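Local coordinates for extracellular solute-binding protein, family 5 (Chelativorans sp., PDB 6WM6) that binds EDTA and related aminopolycarboxylates in the periplasm and probably delivers them to an ABC transporter for uptake, at residues A[306-311]-A[482-487]; A[326-331]-A[523-528]; A[335-340]-A[348-353]; A[462-465]-A[469-472]. All coordinates share one frame; numbering follows the deposited sequence.

Contact 1 of 4, residues A[306-311]-A[482-487]; sequences WYFMGL and NYFGFN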
loop_
_atom_site.group_PDB
_atom_site.type_symbol
_atom_site.label_atom_id
_atom_site.label_comp_id
_atom_site.label_asym_id
_atom_site.label_seq_id
_atom_site.Cartn_x
_atom_site.Cartn_y
_atom_site.Cartn_z
ATOM N N TRP A 306 -7.451 -2.903 0.127
ATOM C CA TRP A 306 -8.696 -3.686 0.107
ATOM C C TRP A 306 -9.146 -4.027 1.525
ATOM O O TRP A 306 -8.341 -4.491 2.341
ATOM C CB TRP A 306 -8.589 -4.934 -0.771
ATOM C CG TRP A 306 -7.436 -5.854 -0.499
ATOM C CD1 TRP A 306 -6.163 -5.710 -0.941
ATOM C CD2 TRP A 306 -7.464 -7.106 0.227
ATOM N NE1 TRP A 306 -5.379 -6.771 -0.522
ATOM C CE2 TRP A 306 -6.166 -7.648 0.180
ATOM C CE3 TRP A 306 -8.465 -7.807 0.907
ATOM C CZ2 TRP A 306 -5.832 -8.875 0.776
ATOM C CZ3 TRP A 306 -8.126 -9.027 1.496
ATOM C CH2 TRP A 306 -6.835 -9.543 1.418
ATOM N N TYR A 307 -10.428 -3.786 1.796
ATOM C CA TYR A 307 -11.016 -4.123 3.068
ATOM C C TYR A 307 -11.107 -5.633 3.224
ATOM O O TYR A 307 -11.376 -6.370 2.260
ATOM C CB TYR A 307 -12.427 -3.589 3.189
ATOM C CG TYR A 307 -12.552 -2.118 3.436
ATOM C CD1 TYR A 307 -12.029 -1.543 4.587
ATOM C CD2 TYR A 307 -13.224 -1.293 2.538
ATOM C CE1 TYR A 307 -12.143 -0.197 4.815
ATOM C CE2 TYR A 307 -13.371 0.073 2.785
ATOM C CZ TYR A 307 -12.819 0.592 3.937
ATOM O OH TYR A 307 -12.938 1.961 4.171
ATOM N N PHE A 308 -10.934 -6.081 4.466
ATOM C CA PHE A 308 -11.071 -7.477 4.817
ATOM C C PHE A 308 -11.648 -7.562 6.222
ATOM O O PHE A 308 -11.582 -6.610 7.017
ATOM C CB PHE A 308 -9.724 -8.208 4.772
ATOM C CG PHE A 308 -8.717 -7.718 5.793
ATOM C CD1 PHE A 308 -8.822 -8.076 7.122
ATOM C CD2 PHE A 308 -7.631 -6.931 5.412
ATOM C CE1 PHE A 308 -7.877 -7.642 8.068
ATOM C CE2 PHE A 308 -6.695 -6.510 6.352
ATOM C CZ PHE A 308 -6.823 -6.861 7.672
ATOM N N MET A 309 -12.165 -8.751 6.553
ATOM C CA MET A 309 -12.407 -9.140 7.932
ATOM C C MET A 309 -11.514 -10.334 8.235
ATOM O O MET A 309 -11.621 -11.385 7.585
ATOM C CB MET A 309 -13.853 -9.520 8.185
ATOM C CG MET A 309 -14.108 -9.711 9.680
ATOM S SD MET A 309 -15.774 -10.263 10.071
ATOM C CE MET A 309 -15.768 -11.912 9.370
ATOM N N GLY A 310 -10.643 -10.189 9.223
ATOM C CA GLY A 310 -9.824 -11.287 9.676
ATOM C C GLY A 310 -10.473 -11.979 10.864
ATOM O O GLY A 310 -11.216 -11.370 11.635
ATOM N N LEU A 311 -10.199 -13.267 10.995
ATOM C CA LEU A 311 -10.804 -14.114 12.012
ATOM C C LEU A 311 -9.672 -14.766 12.800
ATOM O O LEU A 311 -8.710 -15.264 12.219
ATOM C CB LEU A 311 -11.721 -15.173 11.387
ATOM C CG LEU A 311 -12.847 -14.623 10.516
ATOM C CD1 LEU A 311 -12.399 -14.476 9.067
ATOM C CD2 LEU A 311 -14.085 -15.523 10.588
ATOM N N ASN A 482 0.938 -11.761 9.539
ATOM C CA ASN A 482 0.110 -12.976 9.630
ATOM C C ASN A 482 -0.659 -12.902 10.947
ATOM O O ASN A 482 -0.406 -13.631 11.907
ATOM C CB ASN A 482 0.931 -14.255 9.550
ATOM C CG ASN A 482 0.082 -15.513 9.512
ATOM O OD1 ASN A 482 -1.155 -15.477 9.518
ATOM N ND2 ASN A 482 0.752 -16.651 9.449
ATOM N N TYR A 483 -1.625 -11.986 10.982
ATOM C CA TYR A 483 -2.380 -11.724 12.204
ATOM C C TYR A 483 -3.403 -12.791 12.531
ATOM O O TYR A 483 -3.788 -12.931 13.688
ATOM C CB TYR A 483 -3.131 -10.401 12.050
ATOM C CG TYR A 483 -2.269 -9.217 11.700
ATOM C CD1 TYR A 483 -1.308 -8.773 12.589
ATOM C CD2 TYR A 483 -2.422 -8.542 10.508
ATOM C CE1 TYR A 483 -0.509 -7.678 12.294
ATOM C CE2 TYR A 483 -1.620 -7.442 10.198
ATOM C CZ TYR A 483 -0.670 -7.031 11.103
ATOM O OH TYR A 483 0.146 -5.942 10.826
ATOM N N PHE A 484 -3.854 -13.542 11.535
ATOM C CA PHE A 484 -5.026 -14.403 11.684
ATOM C C PHE A 484 -4.674 -15.875 11.716
ATOM O O PHE A 484 -5.573 -16.708 11.820
ATOM C CB PHE A 484 -6.062 -14.026 10.623
ATOM C CG PHE A 484 -6.283 -12.533 10.598
ATOM C CD1 PHE A 484 -6.748 -11.908 11.723
ATOM C CD2 PHE A 484 -5.931 -11.775 9.498
ATOM C CE1 PHE A 484 -6.891 -10.535 11.773
ATOM C CE2 PHE A 484 -6.089 -10.388 9.514
ATOM C CZ PHE A 484 -6.563 -9.775 10.682
ATOM N N GLY A 485 -3.383 -16.210 11.694
ATOM C CA GLY A 485 -2.955 -17.539 12.068
ATOM C C GLY A 485 -2.855 -18.567 10.961
ATOM O O GLY A 485 -3.008 -19.754 11.233
ATOM N N PHE A 486 -2.583 -18.149 9.725
ATOM C CA PHE A 486 -2.294 -19.124 8.676
ATOM C C PHE A 486 -1.065 -19.916 9.090
ATOM O O PHE A 486 -0.099 -19.371 9.638
ATOM C CB PHE A 486 -2.095 -18.445 7.319
ATOM C CG PHE A 486 -3.368 -17.868 6.751
ATOM C CD1 PHE A 486 -4.266 -18.663 6.063
ATOM C CD2 PHE A 486 -3.664 -16.542 6.941
ATOM C CE1 PHE A 486 -5.446 -18.135 5.565
ATOM C CE2 PHE A 486 -4.835 -16.002 6.451
ATOM C CZ PHE A 486 -5.727 -16.815 5.765
ATOM N N ASN A 487 -1.139 -21.227 8.899
ATOM C CA ASN A 487 -0.095 -22.131 9.370
ATOM C C ASN A 487 -0.127 -23.364 8.492
ATOM O O ASN A 487 -0.727 -24.390 8.853
ATOM C CB ASN A 487 -0.291 -22.453 10.853
ATOM C CG ASN A 487 0.799 -23.362 11.391
ATOM O OD1 ASN A 487 1.679 -23.789 10.652
ATOM N ND2 ASN A 487 0.739 -23.660 12.681
#

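Contact 2 of 4, residues A[326-331]-A[523-528]; sequences AVLTAI and ALFPIY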
loop_
_atom_site.group_PDB
_atom_site.type_symbol
_atom_site.label_atom_id
_atom_site.label_comp_id
_atom_site.label_asym_id
_atom_site.label_seq_id
_atom_site.Cartn_x
_atom_site.Cartn_y
_atom_site.Cartn_z
ATOM N N ALA A 326 -19.123 -20.746 9.182
ATOM C CA ALA A 326 -20.519 -20.377 9.357
ATOM C C ALA A 326 -20.691 -18.868 9.340
ATOM O O ALA A 326 -21.589 -18.339 8.666
ATOM C CB ALA A 326 -21.057 -20.955 10.666
ATOM N N VAL A 327 -19.822 -18.149 10.048
ATOM C CA VAL A 327 -19.884 -16.685 10.041
ATOM C C VAL A 327 -19.716 -16.147 8.630
ATOM O O VAL A 327 -20.482 -15.276 8.182
ATOM C CB VAL A 327 -18.850 -16.106 11.025
ATOM C CG1 VAL A 327 -18.569 -14.623 10.747
ATOM C CG2 VAL A 327 -19.325 -16.338 12.458
ATOM N N LEU A 328 -18.719 -16.652 7.907
ATOM C CA LEU A 328 -18.474 -16.119 6.566
ATOM C C LEU A 328 -19.621 -16.435 5.616
ATOM O O LEU A 328 -19.936 -15.624 4.736
ATOM C CB LEU A 328 -17.161 -16.641 6.000
ATOM C CG LEU A 328 -15.890 -16.256 6.769
ATOM C CD1 LEU A 328 -14.669 -16.650 5.965
ATOM C CD2 LEU A 328 -15.908 -14.795 7.120
ATOM N N THR A 329 -20.281 -17.579 5.796
ATOM C CA THR A 329 -21.406 -17.949 4.943
ATOM C C THR A 329 -22.623 -17.076 5.223
ATOM O O THR A 329 -23.357 -16.711 4.293
ATOM C CB THR A 329 -21.707 -19.425 5.166
ATOM O OG1 THR A 329 -20.577 -20.211 4.778
ATOM C CG2 THR A 329 -22.919 -19.901 4.350
ATOM N N ALA A 330 -22.846 -16.715 6.484
ATOM C CA ALA A 330 -23.971 -15.871 6.852
ATOM C C ALA A 330 -23.795 -14.425 6.408
ATOM O O ALA A 330 -24.787 -13.718 6.166
ATOM C CB ALA A 330 -24.156 -15.918 8.368
ATOM N N ILE A 331 -22.557 -13.940 6.310
ATOM C CA ILE A 331 -22.343 -12.568 5.854
ATOM C C ILE A 331 -22.886 -12.423 4.442
ATOM O O ILE A 331 -22.633 -13.255 3.564
ATOM C CB ILE A 331 -20.852 -12.212 5.961
ATOM C CG1 ILE A 331 -20.472 -12.069 7.419
ATOM C CG2 ILE A 331 -20.536 -10.955 5.170
ATOM C CD1 ILE A 331 -18.976 -11.923 7.664
ATOM N N ALA A 523 -9.776 -17.843 7.507
ATOM C CA ALA A 523 -9.275 -16.881 8.481
ATOM C C ALA A 523 -9.191 -15.457 7.938
ATOM O O ALA A 523 -8.879 -14.524 8.698
ATOM C CB ALA A 523 -7.907 -17.318 9.031
ATOM N N LEU A 524 -9.474 -15.259 6.662
ATOM C CA LEU A 524 -9.375 -13.929 6.044
ATOM C C LEU A 524 -10.448 -13.819 4.967
ATOM O O LEU A 524 -10.460 -14.594 3.996
ATOM C CB LEU A 524 -7.974 -13.696 5.481
ATOM C CG LEU A 524 -7.687 -12.301 4.944
ATOM C CD1 LEU A 524 -7.811 -11.267 6.026
ATOM C CD2 LEU A 524 -6.272 -12.286 4.348
ATOM N N PHE A 525 -11.363 -12.874 5.161
ATOM C CA PHE A 525 -12.512 -12.660 4.273
ATOM C C PHE A 525 -12.338 -11.351 3.527
ATOM O O PHE A 525 -12.408 -10.285 4.146
ATOM C CB PHE A 525 -13.770 -12.616 5.148
ATOM C CG PHE A 525 -15.063 -12.361 4.405
ATOM C CD1 PHE A 525 -15.710 -13.371 3.711
ATOM C CD2 PHE A 525 -15.678 -11.123 4.471
ATOM C CE1 PHE A 525 -16.921 -13.148 3.087
ATOM C CE2 PHE A 525 -16.877 -10.887 3.810
ATOM C CZ PHE A 525 -17.507 -11.905 3.126
ATOM N N PRO A 526 -12.067 -11.398 2.230
ATOM C CA PRO A 526 -11.919 -10.157 1.462
ATOM C C PRO A 526 -13.276 -9.546 1.185
ATOM O O PRO A 526 -14.269 -10.260 1.006
ATOM C CB PRO A 526 -11.252 -10.633 0.161
ATOM C CG PRO A 526 -11.807 -12.052 -0.045
ATOM C CD PRO A 526 -12.028 -12.602 1.367
ATOM N N ILE A 527 -13.310 -8.212 1.122
ATOM C CA ILE A 527 -14.560 -7.460 0.960
ATOM C C ILE A 527 -14.537 -6.707 -0.375
ATOM O O ILE A 527 -15.093 -7.175 -1.369
ATOM C CB ILE A 527 -14.834 -6.596 2.198
ATOM C CG1 ILE A 527 -14.941 -7.484 3.456
ATOM C CG2 ILE A 527 -16.115 -5.799 2.023
ATOM C CD1 ILE A 527 -14.959 -6.731 4.778
ATOM N N TYR A 528 -13.902 -5.546 -0.429
ATOM C CA TYR A 528 -13.775 -4.790 -1.679
ATOM C C TYR A 528 -12.712 -3.722 -1.475
ATOM O O TYR A 528 -12.325 -3.387 -0.350
ATOM C CB TYR A 528 -15.106 -4.205 -2.148
ATOM C CG TYR A 528 -15.779 -3.216 -1.238
ATOM C CD1 TYR A 528 -15.230 -1.959 -1.016
ATOM C CD2 TYR A 528 -16.997 -3.513 -0.598
ATOM C CE1 TYR A 528 -15.840 -1.017 -0.190
ATOM C CE2 TYR A 528 -17.595 -2.584 0.232
ATOM C CZ TYR A 528 -17.021 -1.358 0.431
ATOM O OH TYR A 528 -17.600 -0.393 1.250
#

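Contact 3 of 4, residues A[335-340]-A[348-353]; sequences DLKAKT and WPHMGS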
loop_
_atom_site.group_PDB
_atom_site.type_symbol
_atom_site.label_atom_id
_atom_site.label_comp_id
_atom_site.label_asym_id
_atom_site.label_seq_id
_atom_site.Cartn_x
_atom_site.Cartn_y
_atom_site.Cartn_z
ATOM N N ASP A 335 -25.211 -7.292 0.143
ATOM C CA ASP A 335 -25.808 -6.238 0.958
ATOM C C ASP A 335 -24.742 -5.331 1.547
ATOM O O ASP A 335 -24.916 -4.111 1.626
ATOM C CB ASP A 335 -26.635 -6.867 2.083
ATOM C CG ASP A 335 -27.374 -5.826 2.907
ATOM O OD1 ASP A 335 -28.319 -5.212 2.358
ATOM O OD2 ASP A 335 -27.003 -5.595 4.085
ATOM N N LEU A 336 -23.620 -5.900 1.975
ATOM C CA LEU A 336 -22.542 -5.099 2.525
ATOM C C LEU A 336 -22.116 -4.027 1.529
ATOM O O LEU A 336 -21.965 -2.847 1.872
ATOM C CB LEU A 336 -21.377 -6.034 2.840
ATOM C CG LEU A 336 -20.377 -5.699 3.919
ATOM C CD1 LEU A 336 -21.028 -5.375 5.234
ATOM C CD2 LEU A 336 -19.467 -6.911 4.078
ATOM N N LYS A 337 -21.902 -4.425 0.274
ATOM C CA LYS A 337 -21.483 -3.480 -0.747
ATOM C C LYS A 337 -22.628 -2.563 -1.164
ATOM O O LYS A 337 -22.402 -1.381 -1.427
ATOM C CB LYS A 337 -20.918 -4.260 -1.940
ATOM C CG LYS A 337 -20.147 -3.404 -2.927
ATOM C CD LYS A 337 -19.446 -4.232 -4.015
ATOM C CE LYS A 337 -20.394 -4.807 -5.033
ATOM N NZ LYS A 337 -20.933 -3.758 -5.955
ATOM N N ALA A 338 -23.858 -3.087 -1.202
ATOM C CA ALA A 338 -25.019 -2.278 -1.563
ATOM C C ALA A 338 -25.251 -1.140 -0.583
ATOM O O ALA A 338 -25.709 -0.054 -0.986
ATOM C CB ALA A 338 -26.280 -3.145 -1.623
ATOM N N LYS A 339 -24.936 -1.350 0.692
ATOM C CA LYS A 339 -25.180 -0.336 1.704
ATOM C C LYS A 339 -24.045 0.656 1.872
ATOM O O LYS A 339 -24.275 1.785 2.322
ATOM C CB LYS A 339 -25.438 -1.011 3.062
ATOM C CG LYS A 339 -26.656 -1.906 3.120
ATOM C CD LYS A 339 -27.903 -1.115 3.445
ATOM C CE LYS A 339 -29.086 -2.039 3.732
ATOM N NZ LYS A 339 -29.518 -2.794 2.525
ATOM N N THR A 340 -22.806 0.288 1.529
ATOM C CA THR A 340 -21.651 1.095 1.859
ATOM C C THR A 340 -20.877 1.639 0.666
ATOM O O THR A 340 -20.091 2.578 0.844
ATOM C CB THR A 340 -20.662 0.305 2.744
ATOM O OG1 THR A 340 -20.219 -0.858 2.024
ATOM C CG2 THR A 340 -21.318 -0.121 4.037
ATOM N N TRP A 348 -18.874 -1.068 -8.662
ATOM C CA TRP A 348 -17.746 -1.269 -7.752
ATOM C C TRP A 348 -17.538 -2.765 -7.549
ATOM O O TRP A 348 -18.479 -3.474 -7.182
ATOM C CB TRP A 348 -18.001 -0.594 -6.414
ATOM C CG TRP A 348 -16.711 -0.280 -5.698
ATOM C CD1 TRP A 348 -16.172 -0.917 -4.605
ATOM C CD2 TRP A 348 -15.787 0.755 -6.053
ATOM N NE1 TRP A 348 -14.975 -0.330 -4.272
ATOM C CE2 TRP A 348 -14.720 0.701 -5.137
ATOM C CE3 TRP A 348 -15.763 1.740 -7.053
ATOM C CZ2 TRP A 348 -13.648 1.592 -5.193
ATOM C CZ3 TRP A 348 -14.708 2.615 -7.112
ATOM C CH2 TRP A 348 -13.667 2.542 -6.171
ATOM N N PRO A 349 -16.341 -3.296 -7.776
ATOM C CA PRO A 349 -16.189 -4.749 -7.776
ATOM C C PRO A 349 -16.081 -5.351 -6.380
ATOM O O PRO A 349 -15.397 -4.814 -5.500
ATOM C CB PRO A 349 -14.870 -4.956 -8.558
ATOM C CG PRO A 349 -14.098 -3.711 -8.319
ATOM C CD PRO A 349 -15.117 -2.591 -8.219
ATOM N N HIS A 350 -16.736 -6.480 -6.200
ATOM C CA HIS A 350 -16.406 -7.372 -5.092
ATOM C C HIS A 350 -14.963 -7.849 -5.244
ATOM O O HIS A 350 -14.434 -7.980 -6.354
ATOM C CB HIS A 350 -17.288 -8.617 -5.138
ATOM C CG HIS A 350 -18.714 -8.386 -4.763
ATOM N ND1 HIS A 350 -19.106 -8.082 -3.477
ATOM C CD2 HIS A 350 -19.849 -8.457 -5.505
ATOM C CE1 HIS A 350 -20.427 -7.961 -3.445
ATOM N NE2 HIS A 350 -20.900 -8.168 -4.667
ATOM N N MET A 351 -14.321 -8.143 -4.119
ATOM C CA MET A 351 -13.031 -8.815 -4.125
ATOM C C MET A 351 -13.193 -10.158 -3.430
ATOM O O MET A 351 -13.461 -10.207 -2.214
ATOM C CB MET A 351 -11.954 -7.986 -3.463
ATOM C CG MET A 351 -10.588 -8.649 -3.568
ATOM S SD MET A 351 -9.313 -7.459 -3.110
ATOM C CE MET A 351 -7.930 -8.580 -2.824
ATOM N N GLY A 352 -13.074 -11.238 -4.191
ATOM C CA GLY A 352 -13.279 -12.569 -3.661
ATOM C C GLY A 352 -12.030 -13.418 -3.584
ATOM O O GLY A 352 -12.101 -14.634 -3.550
ATOM N N SER A 353 -10.869 -12.771 -3.568
ATOM C CA SER A 353 -9.564 -13.398 -3.410
ATOM C C SER A 353 -8.832 -12.675 -2.290
ATOM O O SER A 353 -9.088 -11.507 -2.025
ATOM C CB SER A 353 -8.786 -13.195 -4.717
ATOM O OG SER A 353 -7.407 -13.515 -4.598
#

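Contact 4 of 4, residues A[462-465]-A[469-472]; sequences SQQV and VKAG. With EDO (1,2-ethanediol), chain I.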
loop_
_atom_site.group_PDB
_atom_site.type_symbol
_atom_site.label_atom_id
_atom_site.label_comp_id
_atom_site.label_asym_id
_atom_site.label_seq_id
_atom_site.Cartn_x
_atom_site.Cartn_y
_atom_site.Cartn_z
ATOM N N SER A 462 -2.681 -3.511 1.771
ATOM C CA SER A 462 -2.229 -2.753 0.600
ATOM C C SER A 462 -1.580 -3.746 -0.367
ATOM O O SER A 462 -0.507 -4.303 -0.083
ATOM C CB SER A 462 -1.195 -1.697 1.014
ATOM O OG SER A 462 -1.732 -0.782 1.937
ATOM N N GLN A 463 -2.197 -3.955 -1.519
ATOM C CA GLN A 463 -1.655 -4.888 -2.500
ATOM C C GLN A 463 -0.449 -4.298 -3.227
ATOM O O GLN A 463 -0.361 -3.084 -3.442
ATOM C CB GLN A 463 -2.732 -5.278 -3.518
ATOM C CG GLN A 463 -2.261 -6.172 -4.661
ATOM C CD GLN A 463 -1.818 -7.550 -4.213
ATOM O OE1 GLN A 463 -1.042 -7.699 -3.256
ATOM N NE2 GLN A 463 -2.327 -8.582 -4.885
ATOM N N GLN A 464 0.470 -5.182 -3.618
ATOM C CA GLN A 464 1.675 -4.860 -4.365
ATOM C C GLN A 464 1.553 -5.321 -5.813
ATOM O O GLN A 464 0.690 -6.120 -6.197
ATOM C CB GLN A 464 2.886 -5.532 -3.695
ATOM C CG GLN A 464 3.135 -5.015 -2.306
ATOM C CD GLN A 464 4.193 -5.826 -1.576
ATOM O OE1 GLN A 464 4.969 -6.568 -2.204
ATOM N NE2 GLN A 464 4.245 -5.678 -0.249
ATOM N N VAL A 465 2.501 -4.847 -6.632
ATOM C CA VAL A 465 2.529 -5.224 -8.032
ATOM C C VAL A 465 2.781 -6.711 -8.205
ATOM O O VAL A 465 2.291 -7.318 -9.164
ATOM C CB VAL A 465 3.597 -4.395 -8.777
ATOM C CG1 VAL A 465 3.844 -4.942 -10.174
ATOM C CG2 VAL A 465 3.153 -2.941 -8.849
ATOM N N VAL A 469 5.039 -11.639 -3.769
ATOM C CA VAL A 469 5.872 -10.940 -2.792
ATOM C C VAL A 469 5.024 -10.503 -1.609
ATOM O O VAL A 469 5.378 -10.728 -0.445
ATOM C CB VAL A 469 6.619 -9.769 -3.446
ATOM C CG1 VAL A 469 7.397 -8.976 -2.368
ATOM C CG2 VAL A 469 7.570 -10.292 -4.520
ATOM N N LYS A 470 3.856 -9.924 -1.886
ATOM C CA LYS A 470 2.977 -9.523 -0.795
ATOM C C LYS A 470 2.549 -10.727 0.021
ATOM O O LYS A 470 2.517 -10.682 1.261
ATOM C CB LYS A 470 1.745 -8.797 -1.338
ATOM C CG LYS A 470 0.696 -8.412 -0.291
ATOM C CD LYS A 470 1.264 -7.407 0.675
ATOM C CE LYS A 470 0.203 -6.906 1.649
ATOM N NZ LYS A 470 0.752 -5.804 2.444
ATOM N N ALA A 471 2.224 -11.826 -0.650
ATOM C CA ALA A 471 1.743 -13.004 0.058
ATOM C C ALA A 471 2.767 -13.522 1.044
ATOM O O ALA A 471 2.398 -14.008 2.124
ATOM C CB ALA A 471 1.370 -14.080 -0.958
ATOM N N GLY A 472 4.056 -13.418 0.709
ATOM C CA GLY A 472 5.108 -13.849 1.611
ATOM C C GLY A 472 5.192 -13.034 2.880
ATOM O O GLY A 472 5.858 -13.472 3.840
HETATM C C1 EDO I . 5.053 -1.931 -4.979
HETATM O O1 EDO I . 4.579 -3.178 -5.499
HETATM C C2 EDO I . 3.873 -1.059 -4.571
HETATM O O2 EDO I . 3.156 -1.640 -3.472
HETATM O O HOH W 1 -0.730 -3.941 3.984
HETATM O O HOH W 2 2.275 -3.801 0.969
#

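Contact 1 of 4, residues A[306-311]-A[482-487]
F484 presses its ring flat against the backbone of G310 on strand 305-311, part of the mixed sheet in this periplasmic-binding-protein fold. G310 CA stands over the middle of one ring face, 3.5 Å from the F484 centroid and 5° off the normal, a well-centred CH-pi contact. A side chain at G310 would run into the ring, so glycine permits this closeness. At the outer end of the same ring F308 CE1 approaches F484 CE2 to 3.6 Å, the two ring planes inclined at 68°. The carbonyl of L311 comes in beside the root of the side chain, its O 3.3 Å from F484 CB. F484 is directed at the strand by its first torsion, which sets CG anti to the carbonyl carbon (chi1 -49°), and the opposite ring face is covered by Y483 CB.

Beyond this shell, F461 stacks on F308, and S313 OG is hydrogen-bonded to F484 O. The loop behind F484 is braced by the N482 amide: its OD1 accepts F486 N at 3.0 Å and, more weakly, G485 N. On the other branch, N482 ND2 is shared between L476 O and F486 O, the latter 2.9 Å away and close to the amide plane.

Contact 2 of 4, residues A[326-331]-A[523-528]
F525, on strand 524-537, meets L328 and I331 at the C-terminal end of helix 321-330, and the whole contact between the two segments is apolar and buried. From L328 it is mainly one methyl that does the work: CD2 lies 3.6 Å from F525 CB and reaches on to F525 CG and CD1, while L328 CD1 touches the ring more distantly. I331 takes the far end of the ring, its CG2 3.8 Å from F525 CZ. The phenyl group can span both because its CG is anti to the strand's backbone N (chi1 178°), which carries the ring from the L328 branch out to the isoleucine. Both aliphatic side chains run past F525 in the opposite direction to it. With an alanine here, I331 CG2 would probably lose its partner and L328 CD2 would keep only the CB contact, opening a gap between the helix end and the strand.

Backbone bonds fix the two sides. I331 has already left helical geometry, yet its N still bonds to V327 O at 3.1 Å, holding the isoleucine where the helix ends. On the strand, F525 N is probably bonded to M309 O, which places the aromatic residue beside strand 305-311.

In the periplasmic-binding-protein fold, helix 321-330 thus packs on the mixed sheet at strands 305-311 and 524-537. M309 also packs on both L328 and I331, thickening the same apolar layer. Behind the helix, A330 and T329 rest on helix 377-386, and helix 416-429 contributes I429 against V327 and Y428 against I331.

Contact 3 of 4, residues A[335-340]-A[348-353]
K337 and H350 mark the closest approach of the two backbones, with their CA atoms 7.7 Å apart, as the extended loop 348-353 passes alongside helix 333-340. Between them runs the lysine chain, which bridges the gap and carries most of the contact. Its NZ donates to W348 O at 2.8 Å, in the carbonyl plane with a C=O...N angle of 150°. A double bend (chi3 and chi4 both 73°) turns the ammonium group back to that carbonyl and lays the preceding methylene over the imidazole: K337 CE is 3.5 Å from the H350 ring centroid, 15° off the normal, a CH-pi contact on one face. The amine itself stays 4.6 Å from H350 NE2, so it does not bond to the ring. NZ also forms a salt bridge with D342 OD1. A leucine in its place would probably leave the W348 carbonyl without this donor and D342 without its charge partner.

W348 is anchored through its indole: NE1 bonds to Q529 O, and P349 CD lies 3.7 Å above one face, toward the rim.

This is a helix-to-loop connection of the periplasmic-binding-protein fold, the loop lying between helix 333-340 and strand 524-537. The strand backs the loop, with M351 bonded to I527 through the backbone and Y528 reaching T340 on the helix. Helix 416-429 packs M421 and L424 against L336.

Contact 4 of 4, residues A[462-465]-A[469-472]
Q464 and K470 bring their CA atoms within 6.0 Å as the chain leaves strand 456-462 and turns into helix 467-474. K470 crosses this turn lengthwise, bent at its second torsion (chi2 65°) and otherwise extended, with its aliphatic part touched by two glutamine amides. Q464 comes across it at about a right angle, so that Q464 NE2 lies 3.6 Å from K470 CD, while the other branch, Q464 OE1, meets V469 CG1 at 3.4 Å. From Q463 the carboxamide oxygen touches K470 CG and CB, and it also accepts the backbone N of Q464 at 3.0 Å from Q463 OE1, tying the loop to itself.

This is a short strand-loop-helix connection of the periplasmic-binding-protein fold, and the buried lysine amine stitches it together. K470 NZ gives a weak bond to S462 O at 3.2 Å, but its stronger partner is Q481 OE1. Two waters also bind the amine. One accepts from K470 NZ at 2.8 Å and from the backbone N of S462; the other, 2.9 Å from K470 NZ, also accepts from Q464 NE2 and sits near S462 O. A sulfate, probably from the crystallisation liquor, makes a long, weak ion pair with NZ.

Neighbours hold other polar ends: S462 OG bonds to N305, Q463 NE2 to Q360 and M355 O, and Q464 NE2 weakly to Y155 OH. An ethanediol, probably of the same origin as the sulfate, receives V465 N on its O1 at 2.9 Å, a nearly straight bond (175°), and is bonded to Q549 as well.

In the fold
From the N terminus, strand 305-311 opens contact 1 and the following helix 321-330 opens contact 2 before anything closes. Contact 3 then closes a short loop, helix 333-340 onto 348-353, nested inside both. Contact 4 follows it in series, closing an even shorter one between 462-465 and 469-472, also inside both. Contact 1 closes at 482-487 and contact 2 at 523-528, so these two cross. They meet in the mixed sheet, where strands 305-311 and 524-537 are neighbours. Contact 3 joins strand 524-537 through I527 and Y528, whereas contact 4, at the end of strand 456-462, touches contact 1 through W306 and Q463 but lies about 21 Å, centre to centre, from contacts 2 and 3.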